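Local coordinates for protein E1 (Kluyveromyces marxianus, PDB 3VX6) that acts as the E1-like enzyme of autophagy, activating ATG12 for conjugation with ATG5 and ATG8 for conjugation with phosphatidylethanolamine, at residues A[44-49]-A[58-63]; A[137-142]-A[270-275]; A[14-19]-A[52-57]. All coordinates share one frame; numbering follows the deposited sequence.

Interaction 1: A[44-49]-A[58-63]; sequences LYTQLD and LAISLR
L48 and L58 meet at one end of this buried contact, their side chains crossing at about a right angle. The CG of L48 is seated in the fork of L58, 3.4 Å from L58 CD1 and almost as near to CD2. L48 CD1 runs on over the CD2 branch, so the two branched ends interlock with L48 seated in the fork of L58. The next bump is the CD1 methyl of I60. It lies between two hosts, 3.9 Å from T46 CG2 and 4.2 Å from L48 CD1, and fills the dip between T46 and L48. Further along, L44 CD1 meets L62 CD1 at 4.3 Å, a looser touch; F23 and F123 each pack on both leucines.

The middle is polar. T46 has its hydroxyl anti to the backbone N (chi1 -175°), which carries OG1 to S61 while CG2 stays with I60. T46 OG1 donates to S61 O at 3.0 Å, approaching from above the carbonyl plane, 49° out of it. At the loop end a water takes a hydrogen from A59 N and gives one to D49 O, bridging backbones that have no direct bond; the D49 carboxylate instead turns to N51 N and Q52 N.

Strands 44-47 and 59-62 are therefore packed, not paired: their axes pass 6.9 Å apart at 120°. This is edge-on-face packing of beta sheets: the small parallel sheet presents an edge, its strand 59-62, to the face of the larger mixed sheet that bears T46, with side-chain tips filling the gaps.

Interaction 2: A[137-142]-A[270-275]; sequences YYWICM and LAPKSI
Y138 O receives K273 N at 2.6 Å, with the donor nearly in line with the C=O bond (164°). The bond belongs to an antiparallel beta pairing that adds the short strand 273-275 to the edge of strand 135-144, on the side where strand 260-262 also pairs. Y138 and K273 form the hydrogen-bonded pair; the return bond from Y138 N to K273 O is present, but that oxygen's place is less sure. Y137 and S274 make the next, non-hydrogen-bonded pair.

The side chains of Y137 and S274 share one face of the sheet, where S274 CB lies off-centre against the Y137 ring in a CH-pi contact. On the other face, Y138 CG lies between the backbone N and the carbonyl carbon (chi1 63°), which starts the ring back toward K273; K273 CB sits over it, 3.7 Å from its centroid and displaced toward the CE1-CZ rim. I275 CG2 reaches the same ring at its edge, in plane, 3.7 Å from CE1. Beyond the segments, F24 meets Y138 edge-to-face.

W139 extends the contact past the paired residues. Its NE1 is hydrogen-bonded to E263 O, which helps hold the indole in place while one face takes the A271-P272 peptide link: A271 C stands 3.7 Å above the ring plane. P272 CD covers the six-membered ring in another CH-pi contact. At the far rim, W139 CZ2 touches L270 CD2 at 3.9 Å.

Interaction 3: A[14-19]-A[52-57]; sequences SFQSFV and QFTSNV
Q16 packs its CB between two methyls of the loop, with V57 CG2 at 3.5 Å and T54 CG2 at 3.9 Å. This is the apolar part of the contact, and the V57 methyl also lies against the backbone that joins F15 to Q16. The side chains of Q16 and T54 cross at about a right angle. With CG anti to the backbone N (chi1 173°) and the chain extended beyond it, Q16 carries its amide past T54 to S55, where NE2 comes up against CB.

The F18 ring edge makes a second patch, against T54. F18 and T54 reach toward each other tip to tip: T54 OG1 stands at the edge of the F18 ring, near its plane and beside CE2 and CZ, while T54 CG2 also approaches CE2. An alanine in place of T54 would keep CB against F18 but lose OG1 and CG2, which would probably leave the ring edge and Q16 CB less well packed and the phenyl group freer to turn. F18, T54 and S55 also touch a neighbouring molecule of the crystal, so the lattice may influence their positions.

No hydrogen bond joins the two segments; the backbone bonding is within the loop. T54 to V57 is a type I' turn, with V57 N bonded to T54 O at 3.1 Å and T54 N to V57 O at 3.3 Å, which brings T54 and V57 together to face Q16. Just before the turn, F53 stacks on H206.

The turn leads directly into strand 59-62, which runs parallel to strand 16-19 and bonds to Q16 and F18. Strand 16-19 thus lies between strand 59-62 and strand 135-144, where F15 and S17 pack on I140.

Interactions 1 and 3 lie closest, their centres about 9 Å apart, and share the parallel pair of strands 16-19 and 59-62: F18 O probably accepts from L62 N at 2.7 Å, and F18 N probably donates to I60 O at 2.8 Å. The loop 52-57 of interaction 3 is also part of the link between the two segments of interaction 1. Interaction 2 is farther off, with its centre about 16 Å from that of interaction 1 and 14 Å from that of interaction 3. Strand 135-144 nevertheless connects it to both: L62 CD1 meets I140 CD1 at 3.7 Å, and M142 packs near I60, L58 and S14. All three are structural packing within the N-terminal region of ATG7.

Interaction 1: A[44-49]-A[58-63]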
# COMPACT_ATOMS: atom_id res chain seq x y z
N LEU A 44 1.29 -6.94 10.42
CA LEU A 44 1.32 -5.61 10.99
C LEU A 44 -0.06 -4.99 10.80
O LEU A 44 -0.82 -5.39 9.92
CB LEU A 44 2.40 -4.77 10.29
CG LEU A 44 3.82 -5.34 10.43
CD1 LEU A 44 4.78 -4.62 9.51
CD2 LEU A 44 4.27 -5.20 11.87
N TYR A 45 -0.40 -4.05 11.66
CA TYR A 45 -1.69 -3.38 11.60
C TYR A 45 -1.42 -1.96 11.99
O TYR A 45 -0.76 -1.68 12.98
CB TYR A 45 -2.69 -3.98 12.61
CG TYR A 45 -3.11 -5.40 12.32
CD1 TYR A 45 -4.03 -5.68 11.32
CD2 TYR A 45 -2.56 -6.47 13.03
CE1 TYR A 45 -4.40 -6.99 11.02
CE2 TYR A 45 -2.92 -7.78 12.74
CZ TYR A 45 -3.85 -8.04 11.74
OH TYR A 45 -4.21 -9.33 11.43
N THR A 46 -1.90 -1.04 11.18
CA THR A 46 -1.68 0.34 11.51
C THR A 46 -2.96 1.03 11.12
O THR A 46 -3.48 0.81 10.02
CB THR A 46 -0.47 0.90 10.76
OG1 THR A 46 -0.20 2.24 11.20
CG2 THR A 46 -0.71 0.87 9.26
N GLN A 47 -3.51 1.79 12.04
CA GLN A 47 -4.74 2.51 11.76
C GLN A 47 -4.33 3.60 10.81
O GLN A 47 -3.50 4.45 11.15
CB GLN A 47 -5.33 3.11 13.02
CG GLN A 47 -6.49 4.03 12.77
CD GLN A 47 -7.09 4.51 14.06
OE1 GLN A 47 -7.38 5.70 14.20
NE2 GLN A 47 -7.29 3.60 15.00
N LEU A 48 -4.87 3.56 9.61
CA LEU A 48 -4.52 4.54 8.62
C LEU A 48 -5.11 5.89 8.99
O LEU A 48 -6.33 6.06 9.09
CB LEU A 48 -5.01 4.08 7.24
CG LEU A 48 -3.91 3.80 6.21
CD1 LEU A 48 -2.73 3.11 6.85
CD2 LEU A 48 -4.48 2.96 5.07
N ASP A 49 -4.22 6.84 9.23
CA ASP A 49 -4.64 8.18 9.55
C ASP A 49 -4.72 8.82 8.20
O ASP A 49 -3.71 9.29 7.67
CB ASP A 49 -3.60 8.90 10.41
CG ASP A 49 -4.02 10.32 10.74
OD1 ASP A 49 -3.21 11.04 11.37
OD2 ASP A 49 -5.15 10.71 10.38
N LEU A 58 0.85 8.80 2.83
CA LEU A 58 0.27 8.10 3.95
C LEU A 58 1.41 7.82 4.88
O LEU A 58 2.53 7.51 4.45
CB LEU A 58 -0.34 6.78 3.50
CG LEU A 58 -0.80 5.89 4.65
CD1 LEU A 58 -2.00 6.53 5.32
CD2 LEU A 58 -1.14 4.51 4.14
N ALA A 59 1.15 7.94 6.17
CA ALA A 59 2.18 7.68 7.14
C ALA A 59 1.89 6.33 7.71
O ALA A 59 0.82 6.11 8.28
CB ALA A 59 2.17 8.71 8.25
N ILE A 60 2.82 5.41 7.50
CA ILE A 60 2.68 4.08 8.07
C ILE A 60 3.39 4.28 9.41
O ILE A 60 4.62 4.30 9.47
CB ILE A 60 3.42 2.99 7.23
CG1 ILE A 60 2.66 2.72 5.92
CG2 ILE A 60 3.57 1.70 8.05
CD1 ILE A 60 1.27 2.17 6.10
N SER A 61 2.62 4.49 10.46
CA SER A 61 3.21 4.66 11.78
C SER A 61 3.17 3.35 12.54
O SER A 61 2.12 2.90 13.01
CB SER A 61 2.51 5.77 12.56
OG SER A 61 3.08 7.02 12.22
N LEU A 62 4.34 2.75 12.64
CA LEU A 62 4.50 1.48 13.31
C LEU A 62 5.03 1.75 14.70
O LEU A 62 6.18 2.12 14.88
CB LEU A 62 5.47 0.60 12.53
CG LEU A 62 5.04 0.26 11.10
CD1 LEU A 62 6.08 -0.62 10.44
CD2 LEU A 62 3.70 -0.45 11.15
N ARG A 63 4.17 1.57 15.69
CA ARG A 63 4.54 1.77 17.08
C ARG A 63 4.51 0.36 17.61
O ARG A 63 4.55 -0.60 16.85
CB ARG A 63 3.48 2.61 17.80
CG ARG A 63 2.88 3.72 16.94
CD ARG A 63 1.68 4.38 17.62
NE ARG A 63 0.92 5.24 16.70
CZ ARG A 63 1.42 6.28 16.03
NH1 ARG A 63 2.70 6.61 16.16
NH2 ARG A 63 0.64 7.00 15.23
O HOH W 1 -0.80 9.34 7.91

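Interaction 2: A[137-142]-A[270-275]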
# COMPACT_ATOMS: atom_id res chain seq x y z
N TYR A 137 18.01 -3.12 11.74
CA TYR A 137 18.02 -2.89 10.31
C TYR A 137 16.64 -3.28 9.76
O TYR A 137 16.13 -4.34 10.08
CB TYR A 137 19.10 -3.75 9.66
CG TYR A 137 20.46 -3.60 10.30
CD1 TYR A 137 21.50 -2.94 9.63
CD2 TYR A 137 20.71 -4.08 11.59
CE1 TYR A 137 22.75 -2.76 10.24
CE2 TYR A 137 21.96 -3.90 12.21
CZ TYR A 137 22.97 -3.25 11.52
OH TYR A 137 24.18 -3.04 12.13
N TYR A 138 16.03 -2.41 8.97
CA TYR A 138 14.73 -2.75 8.41
C TYR A 138 14.49 -2.09 7.07
O TYR A 138 15.17 -1.14 6.69
CB TYR A 138 13.59 -2.37 9.34
CG TYR A 138 13.48 -0.90 9.60
CD1 TYR A 138 14.44 -0.25 10.36
CD2 TYR A 138 12.39 -0.17 9.14
CE1 TYR A 138 14.33 1.09 10.66
CE2 TYR A 138 12.25 1.18 9.43
CZ TYR A 138 13.23 1.81 10.20
OH TYR A 138 13.13 3.14 10.53
N TRP A 139 13.49 -2.61 6.37
CA TRP A 139 13.14 -2.11 5.07
C TRP A 139 11.67 -2.37 4.83
O TRP A 139 11.21 -3.52 4.86
CB TRP A 139 13.97 -2.82 4.01
CG TRP A 139 14.18 -1.99 2.81
CD1 TRP A 139 13.53 -0.83 2.48
CD2 TRP A 139 15.11 -2.24 1.76
NE1 TRP A 139 14.02 -0.35 1.30
CE2 TRP A 139 14.99 -1.19 0.83
CE3 TRP A 139 16.05 -3.26 1.52
CZ2 TRP A 139 15.77 -1.12 -0.33
CZ3 TRP A 139 16.82 -3.18 0.37
CH2 TRP A 139 16.67 -2.12 -0.54
N ILE A 140 10.92 -1.30 4.60
CA ILE A 140 9.50 -1.44 4.35
C ILE A 140 9.23 -1.19 2.89
O ILE A 140 9.95 -0.43 2.23
CB ILE A 140 8.69 -0.45 5.19
CG1 ILE A 140 9.00 -0.64 6.67
CG2 ILE A 140 7.20 -0.65 4.94
CD1 ILE A 140 8.24 0.29 7.61
N CYS A 141 8.20 -1.87 2.38
CA CYS A 141 7.79 -1.71 0.99
C CYS A 141 6.29 -1.89 0.93
O CYS A 141 5.70 -2.64 1.71
CB CYS A 141 8.46 -2.74 0.08
SG CYS A 141 7.72 -4.40 0.08
N MET A 142 5.66 -1.16 0.03
CA MET A 142 4.23 -1.27 -0.19
C MET A 142 4.24 -1.61 -1.67
O MET A 142 4.37 -0.72 -2.51
CB MET A 142 3.54 0.06 0.08
CG MET A 142 2.04 -0.03 0.00
SD MET A 142 1.31 1.53 0.39
CE MET A 142 0.95 1.37 2.13
N LEU A 270 17.61 3.54 -2.05
CA LEU A 270 17.04 2.21 -1.86
C LEU A 270 17.95 1.34 -1.02
O LEU A 270 18.78 0.60 -1.53
CB LEU A 270 16.78 1.51 -3.20
CG LEU A 270 15.42 1.76 -3.86
CD1 LEU A 270 15.36 1.02 -5.18
CD2 LEU A 270 14.29 1.30 -2.94
N ALA A 271 17.76 1.43 0.29
CA ALA A 271 18.55 0.68 1.22
C ALA A 271 17.82 0.57 2.56
O ALA A 271 16.93 1.37 2.87
CB ALA A 271 19.90 1.36 1.42
N PRO A 272 18.18 -0.44 3.35
CA PRO A 272 17.54 -0.64 4.65
C PRO A 272 17.77 0.57 5.55
O PRO A 272 18.71 1.33 5.35
CB PRO A 272 18.26 -1.88 5.19
CG PRO A 272 18.67 -2.61 3.94
CD PRO A 272 19.14 -1.51 3.05
N LYS A 273 16.88 0.75 6.53
CA LYS A 273 17.01 1.83 7.49
C LYS A 273 17.50 1.12 8.74
O LYS A 273 17.00 0.05 9.09
CB LYS A 273 15.65 2.48 7.76
CG LYS A 273 14.99 3.02 6.52
CD LYS A 273 13.65 3.69 6.80
CE LYS A 273 13.82 5.12 7.27
NZ LYS A 273 12.53 5.88 7.18
N SER A 274 18.51 1.67 9.41
CA SER A 274 19.02 1.04 10.62
C SER A 274 18.98 2.00 11.77
O SER A 274 19.64 3.04 11.75
CB SER A 274 20.46 0.57 10.43
OG SER A 274 21.31 1.67 10.13
N ILE A 275 18.21 1.67 12.78
CA ILE A 275 18.14 2.54 13.92
C ILE A 275 18.85 1.93 15.11
O ILE A 275 18.33 1.06 15.82
CB ILE A 275 16.69 2.89 14.23
CG1 ILE A 275 15.93 1.64 14.74
CG2 ILE A 275 16.01 3.48 12.93
CD1 ILE A 275 14.77 1.99 15.75

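Interaction 3: A[14-19]-A[52-57]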
# COMPACT_ATOMS: atom_id res chain seq x y z
N SER A 14 4.17 5.27 -2.06
CA SER A 14 2.90 5.01 -1.38
C SER A 14 2.82 5.26 0.13
O SER A 14 1.73 5.25 0.70
CB SER A 14 2.45 3.57 -1.67
OG SER A 14 2.17 3.37 -3.04
N PHE A 15 3.95 5.51 0.78
CA PHE A 15 3.97 5.72 2.22
C PHE A 15 5.36 6.15 2.66
O PHE A 15 6.34 6.02 1.92
CB PHE A 15 3.69 4.41 2.93
CG PHE A 15 4.82 3.42 2.80
CD1 PHE A 15 5.15 2.90 1.55
CD2 PHE A 15 5.64 3.12 3.88
CE1 PHE A 15 6.28 2.09 1.38
CE2 PHE A 15 6.77 2.32 3.73
CZ PHE A 15 7.09 1.80 2.47
N GLN A 16 5.42 6.65 3.89
CA GLN A 16 6.67 7.04 4.53
C GLN A 16 6.58 6.31 5.87
O GLN A 16 5.63 6.51 6.63
CB GLN A 16 6.76 8.54 4.76
CG GLN A 16 7.99 8.94 5.57
CD GLN A 16 8.33 10.41 5.46
OE1 GLN A 16 9.17 10.92 6.21
NE2 GLN A 16 7.68 11.11 4.53
N SER A 17 7.54 5.45 6.14
CA SER A 17 7.51 4.70 7.38
C SER A 17 7.85 5.57 8.57
O SER A 17 8.58 6.57 8.48
CB SER A 17 8.46 3.50 7.32
OG SER A 17 9.82 3.90 7.33
N PHE A 18 7.28 5.19 9.70
CA PHE A 18 7.53 5.87 10.95
C PHE A 18 7.54 4.79 11.98
O PHE A 18 6.50 4.43 12.53
CB PHE A 18 6.43 6.87 11.25
CG PHE A 18 6.70 8.22 10.69
CD1 PHE A 18 7.65 9.04 11.28
CD2 PHE A 18 6.07 8.63 9.53
CE1 PHE A 18 7.98 10.26 10.73
CE2 PHE A 18 6.40 9.85 8.96
CZ PHE A 18 7.36 10.67 9.56
N VAL A 19 8.73 4.25 12.20
CA VAL A 19 8.85 3.19 13.17
C VAL A 19 9.40 3.74 14.48
O VAL A 19 10.60 3.98 14.64
CB VAL A 19 9.74 2.05 12.64
CG1 VAL A 19 9.24 1.62 11.27
CG2 VAL A 19 11.18 2.50 12.54
N GLN A 52 -4.29 13.19 8.91
CA GLN A 52 -2.99 13.82 9.03
C GLN A 52 -1.88 12.98 8.40
O GLN A 52 -1.42 12.01 9.00
CB GLN A 52 -2.68 14.08 10.51
CG GLN A 52 -2.38 15.53 10.85
CD GLN A 52 -1.12 16.04 10.16
OE1 GLN A 52 -1.05 16.08 8.93
NE2 GLN A 52 -0.13 16.44 10.95
N PHE A 53 -1.45 13.36 7.20
CA PHE A 53 -0.38 12.64 6.53
C PHE A 53 0.97 13.20 6.97
O PHE A 53 1.03 14.15 7.75
CB PHE A 53 -0.49 12.74 5.00
CG PHE A 53 -1.40 11.72 4.38
CD1 PHE A 53 -1.41 11.52 3.01
CD2 PHE A 53 -2.25 10.94 5.17
CE1 PHE A 53 -2.24 10.55 2.44
CE2 PHE A 53 -3.08 9.97 4.60
CZ PHE A 53 -3.07 9.78 3.24
N THR A 54 2.04 12.57 6.49
CA THR A 54 3.40 13.00 6.80
C THR A 54 4.10 13.21 5.48
O THR A 54 4.17 12.28 4.66
CB THR A 54 4.19 11.95 7.58
OG1 THR A 54 5.54 12.40 7.74
CG2 THR A 54 4.20 10.62 6.81
N SER A 55 4.62 14.41 5.26
CA SER A 55 5.28 14.71 4.01
C SER A 55 4.39 14.30 2.82
O SER A 55 4.87 13.74 1.84
CB SER A 55 6.64 14.01 3.92
OG SER A 55 7.58 14.61 4.80
N ASN A 56 3.09 14.55 2.95
CA ASN A 56 2.13 14.28 1.88
C ASN A 56 1.82 12.84 1.51
O ASN A 56 0.96 12.61 0.66
CB ASN A 56 2.56 15.01 0.61
CG ASN A 56 2.58 16.50 0.81
OD1 ASN A 56 1.56 17.10 1.14
ND2 ASN A 56 3.75 17.11 0.61
N VAL A 57 2.51 11.87 2.09
CA VAL A 57 2.21 10.50 1.77
C VAL A 57 1.66 9.84 3.02
O VAL A 57 1.93 10.29 4.14
CB VAL A 57 3.44 9.70 1.27
CG1 VAL A 57 3.88 10.24 -0.07
CG2 VAL A 57 4.57 9.75 2.28